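Long-range contact in DUF1955 domain-containing protein (PDB 1WY6), which is of unknown function but folds as an archaeal helical repeat protein, a chain of stacked helices that may serve as a binding scaffold: residues I53-I65 against V80-V94. Sequence-based numbering, arbitrary orientation.
Sequences IDCRYMFQVLDKI and VVECGVINNTLNEHV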
loop_
_atom_site.group_PDB
_atom_site.type_symbol
_atom_site.label_atom_id
_atom_site.label_comp_id
_atom_site.label_asym_id
_atom_site.label_seq_id
_atom_site.Cartn_x
_atom_site.Cartn_y
_atom_site.Cartn_z
ATOM N N ILE A 53 4.976 10.577 0.859
ATOM C CA ILE A 53 5.075 10.752 -0.585
ATOM C C ILE A 53 3.710 10.830 -1.269
ATOM O O ILE A 53 2.799 10.045 -0.988
ATOM C CB ILE A 53 5.921 9.640 -1.265
ATOM C CG1 ILE A 53 6.195 10.040 -2.722
ATOM C CG2 ILE A 53 5.186 8.288 -1.220
ATOM C CD1 ILE A 53 7.193 9.136 -3.432
ATOM N N ASP A 54 3.582 11.807 -2.160
ATOM C CA ASP A 54 2.357 12.019 -2.919
ATOM C C ASP A 54 1.981 10.736 -3.662
ATOM O O ASP A 54 2.834 10.070 -4.257
ATOM C CB ASP A 54 2.572 13.161 -3.925
ATOM C CG ASP A 54 1.272 13.616 -4.598
ATOM O OD1 ASP A 54 0.582 12.786 -5.236
ATOM O OD2 ASP A 54 0.950 14.813 -4.491
ATOM N N CYS A 55 0.698 10.390 -3.632
ATOM C CA CYS A 55 0.226 9.188 -4.310
ATOM C C CYS A 55 0.517 9.197 -5.813
ATOM O O CYS A 55 0.508 8.149 -6.466
ATOM C CB CYS A 55 -1.274 9.001 -4.058
ATOM S SG CYS A 55 -1.633 8.434 -2.363
ATOM N N ARG A 56 0.774 10.380 -6.355
ATOM C CA ARG A 56 1.091 10.510 -7.776
ATOM C C ARG A 56 2.432 9.851 -8.104
ATOM O O ARG A 56 2.664 9.477 -9.248
ATOM C CB ARG A 56 1.209 11.982 -8.190
ATOM C CG ARG A 56 -0.055 12.819 -8.183
ATOM C CD ARG A 56 0.312 14.243 -8.603
ATOM N NE ARG A 56 1.006 14.242 -9.892
ATOM C CZ ARG A 56 1.774 15.231 -10.346
ATOM N NH1 ARG A 56 1.968 16.324 -9.621
ATOM N NH2 ARG A 56 2.342 15.128 -11.540
ATOM N N TYR A 57 3.304 9.720 -7.105
ATOM C CA TYR A 57 4.642 9.156 -7.318
ATOM C C TYR A 57 4.960 7.844 -6.604
ATOM O O TYR A 57 5.820 7.081 -7.054
ATOM C CB TYR A 57 5.715 10.169 -6.886
ATOM C CG TYR A 57 5.516 11.587 -7.372
ATOM C CD1 TYR A 57 5.223 11.855 -8.710
ATOM C CD2 TYR A 57 5.647 12.667 -6.495
ATOM C CE1 TYR A 57 5.063 13.170 -9.168
ATOM C CE2 TYR A 57 5.496 13.982 -6.938
ATOM C CZ TYR A 57 5.199 14.225 -8.278
ATOM O OH TYR A 57 5.018 15.515 -8.720
ATOM N N MET A 58 4.291 7.601 -5.483
ATOM C CA MET A 58 4.541 6.409 -4.681
ATOM C C MET A 58 4.844 5.136 -5.467
ATOM O O MET A 58 5.878 4.508 -5.258
ATOM C CB MET A 58 3.374 6.144 -3.727
ATOM C CG MET A 58 3.587 4.913 -2.850
ATOM S SD MET A 58 2.308 4.659 -1.608
ATOM C CE MET A 58 2.859 5.772 -0.335
ATOM N N PHE A 59 3.963 4.762 -6.383
ATOM C CA PHE A 59 4.169 3.539 -7.144
ATOM C C PHE A 59 5.346 3.572 -8.116
ATOM O O PHE A 59 5.986 2.550 -8.336
ATOM C CB PHE A 59 2.860 3.160 -7.839
ATOM C CG PHE A 59 1.721 2.949 -6.873
ATOM C CD1 PHE A 59 0.503 3.597 -7.051
ATOM C CD2 PHE A 59 1.889 2.141 -5.750
ATOM C CE1 PHE A 59 -0.530 3.447 -6.117
ATOM C CE2 PHE A 59 0.870 1.984 -4.816
ATOM C CZ PHE A 59 -0.345 2.639 -4.996
ATOM N N GLN A 60 5.641 4.736 -8.689
ATOM C CA GLN A 60 6.785 4.866 -9.601
ATOM C C GLN A 60 8.059 4.600 -8.798
ATOM O O GLN A 60 9.002 3.965 -9.274
ATOM C CB GLN A 60 6.868 6.283 -10.173
ATOM C CG GLN A 60 5.709 6.699 -11.067
ATOM C CD GLN A 60 5.746 8.190 -11.387
ATOM O OE1 GLN A 60 6.798 8.744 -11.725
ATOM N NE2 GLN A 60 4.592 8.843 -11.285
ATOM N N VAL A 61 8.081 5.117 -7.573
ATOM C CA VAL A 61 9.223 4.929 -6.692
ATOM C C VAL A 61 9.362 3.459 -6.327
ATOM O O VAL A 61 10.443 2.890 -6.458
ATOM C CB VAL A 61 9.076 5.733 -5.391
ATOM C CG1 VAL A 61 10.217 5.384 -4.447
ATOM C CG2 VAL A 61 9.074 7.230 -5.700
ATOM N N LEU A 62 8.268 2.849 -5.874
ATOM C CA LEU A 62 8.279 1.442 -5.486
ATOM C C LEU A 62 8.703 0.512 -6.623
ATOM O O LEU A 62 9.414 -0.466 -6.393
ATOM C CB LEU A 62 6.903 1.018 -4.959
ATOM C CG LEU A 62 6.526 1.549 -3.577
ATOM C CD1 LEU A 62 5.125 1.086 -3.216
ATOM C CD2 LEU A 62 7.540 1.051 -2.550
ATOM N N ASP A 63 8.258 0.814 -7.841
ATOM C CA ASP A 63 8.610 0.017 -9.016
ATOM C C ASP A 63 10.127 0.025 -9.234
ATOM O O ASP A 63 10.709 -0.942 -9.710
ATOM C CB ASP A 63 7.945 0.594 -10.266
ATOM C CG ASP A 63 6.479 0.218 -10.388
ATOM O OD1 ASP A 63 5.788 0.867 -11.196
ATOM O OD2 ASP A 63 6.016 -0.717 -9.702
ATOM N N LYS A 64 10.770 1.128 -8.885
ATOM C CA LYS A 64 12.207 1.229 -9.100
ATOM C C LYS A 64 13.065 0.738 -7.951
ATOM O O LYS A 64 14.052 0.037 -8.169
ATOM C CB LYS A 64 12.584 2.670 -9.427
ATOM C CG LYS A 64 12.277 3.085 -10.857
ATOM C CD LYS A 64 12.518 4.569 -11.051
ATOM C CE LYS A 64 12.649 4.924 -12.523
ATOM N NZ LYS A 64 11.585 4.293 -13.341
ATOM N N ILE A 65 12.678 1.074 -6.727
ATOM C CA ILE A 65 13.495 0.695 -5.582
ATOM C C ILE A 65 12.842 -0.146 -4.488
ATOM O O ILE A 65 13.484 -0.476 -3.497
ATOM C CB ILE A 65 14.091 1.961 -4.944
ATOM C CG1 ILE A 65 12.971 2.849 -4.388
ATOM C CG2 ILE A 65 14.873 2.743 -5.999
ATOM C CD1 ILE A 65 13.468 4.126 -3.734
ATOM N N VAL A 80 0.306 2.751 1.684
ATOM C CA VAL A 80 0.353 2.185 0.342
ATOM C C VAL A 80 -1.050 1.850 -0.153
ATOM O O VAL A 80 -1.384 2.105 -1.303
ATOM C CB VAL A 80 1.253 0.922 0.299
ATOM C CG1 VAL A 80 1.157 0.250 -1.071
ATOM C CG2 VAL A 80 2.688 1.322 0.585
ATOM N N VAL A 81 -1.872 1.288 0.725
ATOM C CA VAL A 81 -3.243 0.949 0.371
ATOM C C VAL A 81 -4.018 2.239 0.074
ATOM O O VAL A 81 -4.833 2.286 -0.853
ATOM C CB VAL A 81 -3.947 0.212 1.520
ATOM C CG1 VAL A 81 -5.332 -0.231 1.072
ATOM C CG2 VAL A 81 -3.105 -0.974 1.974
ATOM N N GLU A 82 -3.759 3.272 0.873
ATOM C CA GLU A 82 -4.403 4.575 0.706
ATOM C C GLU A 82 -4.165 5.125 -0.692
ATOM O O GLU A 82 -5.066 5.704 -1.295
ATOM C CB GLU A 82 -3.865 5.585 1.723
ATOM C CG GLU A 82 -4.424 5.457 3.126
ATOM C CD GLU A 82 -5.922 5.737 3.201
ATOM O OE1 GLU A 82 -6.450 6.451 2.314
ATOM O OE2 GLU A 82 -6.570 5.254 4.159
ATOM N N CYS A 83 -2.944 4.978 -1.201
ATOM C CA CYS A 83 -2.646 5.459 -2.548
ATOM C C CYS A 83 -3.361 4.584 -3.571
ATOM O O CYS A 83 -3.684 5.028 -4.665
ATOM C CB CYS A 83 -1.143 5.466 -2.801
ATOM S SG CYS A 83 -0.308 6.918 -2.086
ATOM N N GLY A 84 -3.607 3.333 -3.212
ATOM C CA GLY A 84 -4.334 2.464 -4.116
ATOM C C GLY A 84 -5.751 3.007 -4.228
ATOM O O GLY A 84 -6.300 3.123 -5.324
ATOM N N VAL A 85 -6.338 3.364 -3.089
ATOM C CA VAL A 85 -7.696 3.905 -3.063
ATOM C C VAL A 85 -7.792 5.292 -3.704
ATOM O O VAL A 85 -8.704 5.553 -4.479
ATOM C CB VAL A 85 -8.249 3.978 -1.611
ATOM C CG1 VAL A 85 -9.645 4.623 -1.600
ATOM C CG2 VAL A 85 -8.335 2.574 -1.021
ATOM N N ILE A 86 -6.857 6.183 -3.378
ATOM C CA ILE A 86 -6.879 7.529 -3.945
ATOM C C ILE A 86 -6.706 7.445 -5.456
ATOM O O ILE A 86 -7.402 8.119 -6.210
ATOM C CB ILE A 86 -5.756 8.408 -3.355
ATOM C CG1 ILE A 86 -5.958 8.559 -1.844
ATOM C CG2 ILE A 86 -5.758 9.780 -4.031
ATOM C CD1 ILE A 86 -4.909 9.418 -1.159
ATOM N N ASN A 87 -5.770 6.611 -5.891
ATOM C CA ASN A 87 -5.516 6.421 -7.308
ATOM C C ASN A 87 -6.546 5.442 -7.883
ATOM O O ASN A 87 -6.491 5.093 -9.058
ATOM C CB ASN A 87 -4.097 5.865 -7.507
ATOM C CG ASN A 87 -3.012 6.906 -7.238
ATOM O OD1 ASN A 87 -3.191 7.810 -6.430
ATOM N ND2 ASN A 87 -1.880 6.771 -7.916
ATOM N N ASN A 88 -7.484 5.009 -7.044
ATOM C CA ASN A 88 -8.511 4.051 -7.450
ATOM C C ASN A 88 -7.874 2.979 -8.310
ATOM O O ASN A 88 -8.431 2.559 -9.319
ATOM C CB ASN A 88 -9.624 4.739 -8.242
ATOM C CG ASN A 88 -10.840 3.852 -8.415
ATOM O OD1 ASN A 88 -11.383 3.326 -7.442
ATOM N ND2 ASN A 88 -11.283 3.688 -9.658
ATOM N N THR A 89 -6.690 2.541 -7.905
ATOM C CA THR A 89 -5.974 1.528 -8.655
ATOM C C THR A 89 -5.408 0.443 -7.748
ATOM O O THR A 89 -4.861 0.720 -6.685
ATOM C CB THR A 89 -4.812 2.158 -9.463
ATOM O OG1 THR A 89 -4.270 1.182 -10.358
ATOM C CG2 THR A 89 -3.707 2.656 -8.526
ATOM N N LEU A 90 -5.562 -0.797 -8.183
ATOM C CA LEU A 90 -5.058 -1.944 -7.454
ATOM C C LEU A 90 -3.810 -2.390 -8.214
ATOM O O LEU A 90 -3.799 -2.380 -9.445
ATOM C CB LEU A 90 -6.109 -3.053 -7.455
ATOM C CG LEU A 90 -5.830 -4.339 -6.681
ATOM C CD1 LEU A 90 -5.550 -4.015 -5.225
ATOM C CD2 LEU A 90 -7.029 -5.269 -6.800
ATOM N N ASN A 91 -2.758 -2.753 -7.487
ATOM C CA ASN A 91 -1.516 -3.205 -8.108
ATOM C C ASN A 91 -0.769 -4.105 -7.127
ATOM O O ASN A 91 -1.194 -4.265 -5.983
ATOM C CB ASN A 91 -0.640 -2.010 -8.489
ATOM C CG ASN A 91 -0.249 -1.183 -7.295
ATOM O OD1 ASN A 91 0.206 -1.720 -6.288
ATOM N ND2 ASN A 91 -0.422 0.132 -7.392
ATOM N N GLU A 92 0.348 -4.678 -7.566
ATOM C CA GLU A 92 1.112 -5.584 -6.717
ATOM C C GLU A 92 1.576 -4.958 -5.403
ATOM O O GLU A 92 1.670 -5.655 -4.392
ATOM C CB GLU A 92 2.326 -6.133 -7.474
ATOM C CG GLU A 92 3.366 -5.081 -7.802
ATOM C CD GLU A 92 4.590 -5.659 -8.488
ATOM O OE1 GLU A 92 5.493 -4.868 -8.843
ATOM O OE2 GLU A 92 4.649 -6.899 -8.670
ATOM N N HIS A 93 1.881 -3.660 -5.422
ATOM C CA HIS A 93 2.324 -2.965 -4.219
ATOM C C HIS A 93 1.175 -2.932 -3.225
ATOM O O HIS A 93 1.352 -3.264 -2.055
ATOM C CB HIS A 93 2.781 -1.533 -4.546
ATOM C CG HIS A 93 3.886 -1.470 -5.554
ATOM N ND1 HIS A 93 5.021 -2.245 -5.461
ATOM C CD2 HIS A 93 4.017 -0.749 -6.693
ATOM C CE1 HIS A 93 5.802 -2.010 -6.500
ATOM N NE2 HIS A 93 5.216 -1.106 -7.263
ATOM N N VAL A 94 -0.003 -2.538 -3.696
ATOM C CA VAL A 94 -1.174 -2.483 -2.833
ATOM C C VAL A 94 -1.494 -3.848 -2.237
ATOM O O VAL A 94 -1.732 -3.958 -1.041
ATOM C CB VAL A 94 -2.432 -1.993 -3.586
ATOM C CG1 VAL A 94 -3.644 -2.046 -2.649
ATOM C CG2 VAL A 94 -2.216 -0.573 -4.094
#
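The ring of Phe59 takes the amide nitrogen of Asn91, ND2, over the centre of one face, 3.2 Å above the plane, while Gly84 N and Asn87 ND2 lie at its edge. A broad apolar ring suits this place, a knob seated among Cys83, Gly84, His93 and Val94; Gly84, lacking a side chain, leaves Val94 CG2 its room. The imidazole of His93 is covered on both faces, by Leu62 CB on one, 3.6 Å from the ring centroid, and by Glu92 CG toward the rim of the other. At its edge NE2 donates to Asp63 OD2 over 2.6 Å, nearly in the ring plane but from above the carboxylate. CG anti to the carbonyl carbon (chi1 -58°) directs the ring toward helix 55-65; it lies nearly parallel to that of Phe59 (planes 7° apart), rim to rim. A leucine in place of His93 would probably leave the Asp63 carboxylate without its donor, close to the like charge of Glu92. Farther along, the Cys55–Cys83 disulfide ties the helices covalently, Met58 SD resting 3.5 Å from Cys83 SG. Beside it Asn87 ND2 donates to Cys55 O (3.1 Å), an amide suited to reach a backbone carbonyl near the helix start. The axes of 55-65 and 80-86 make 121° in the helical repeat array, with His93 in the first turn of helix 92-103 and helix 44-52 meeting Met58, Leu62 and Val80 through Leu50.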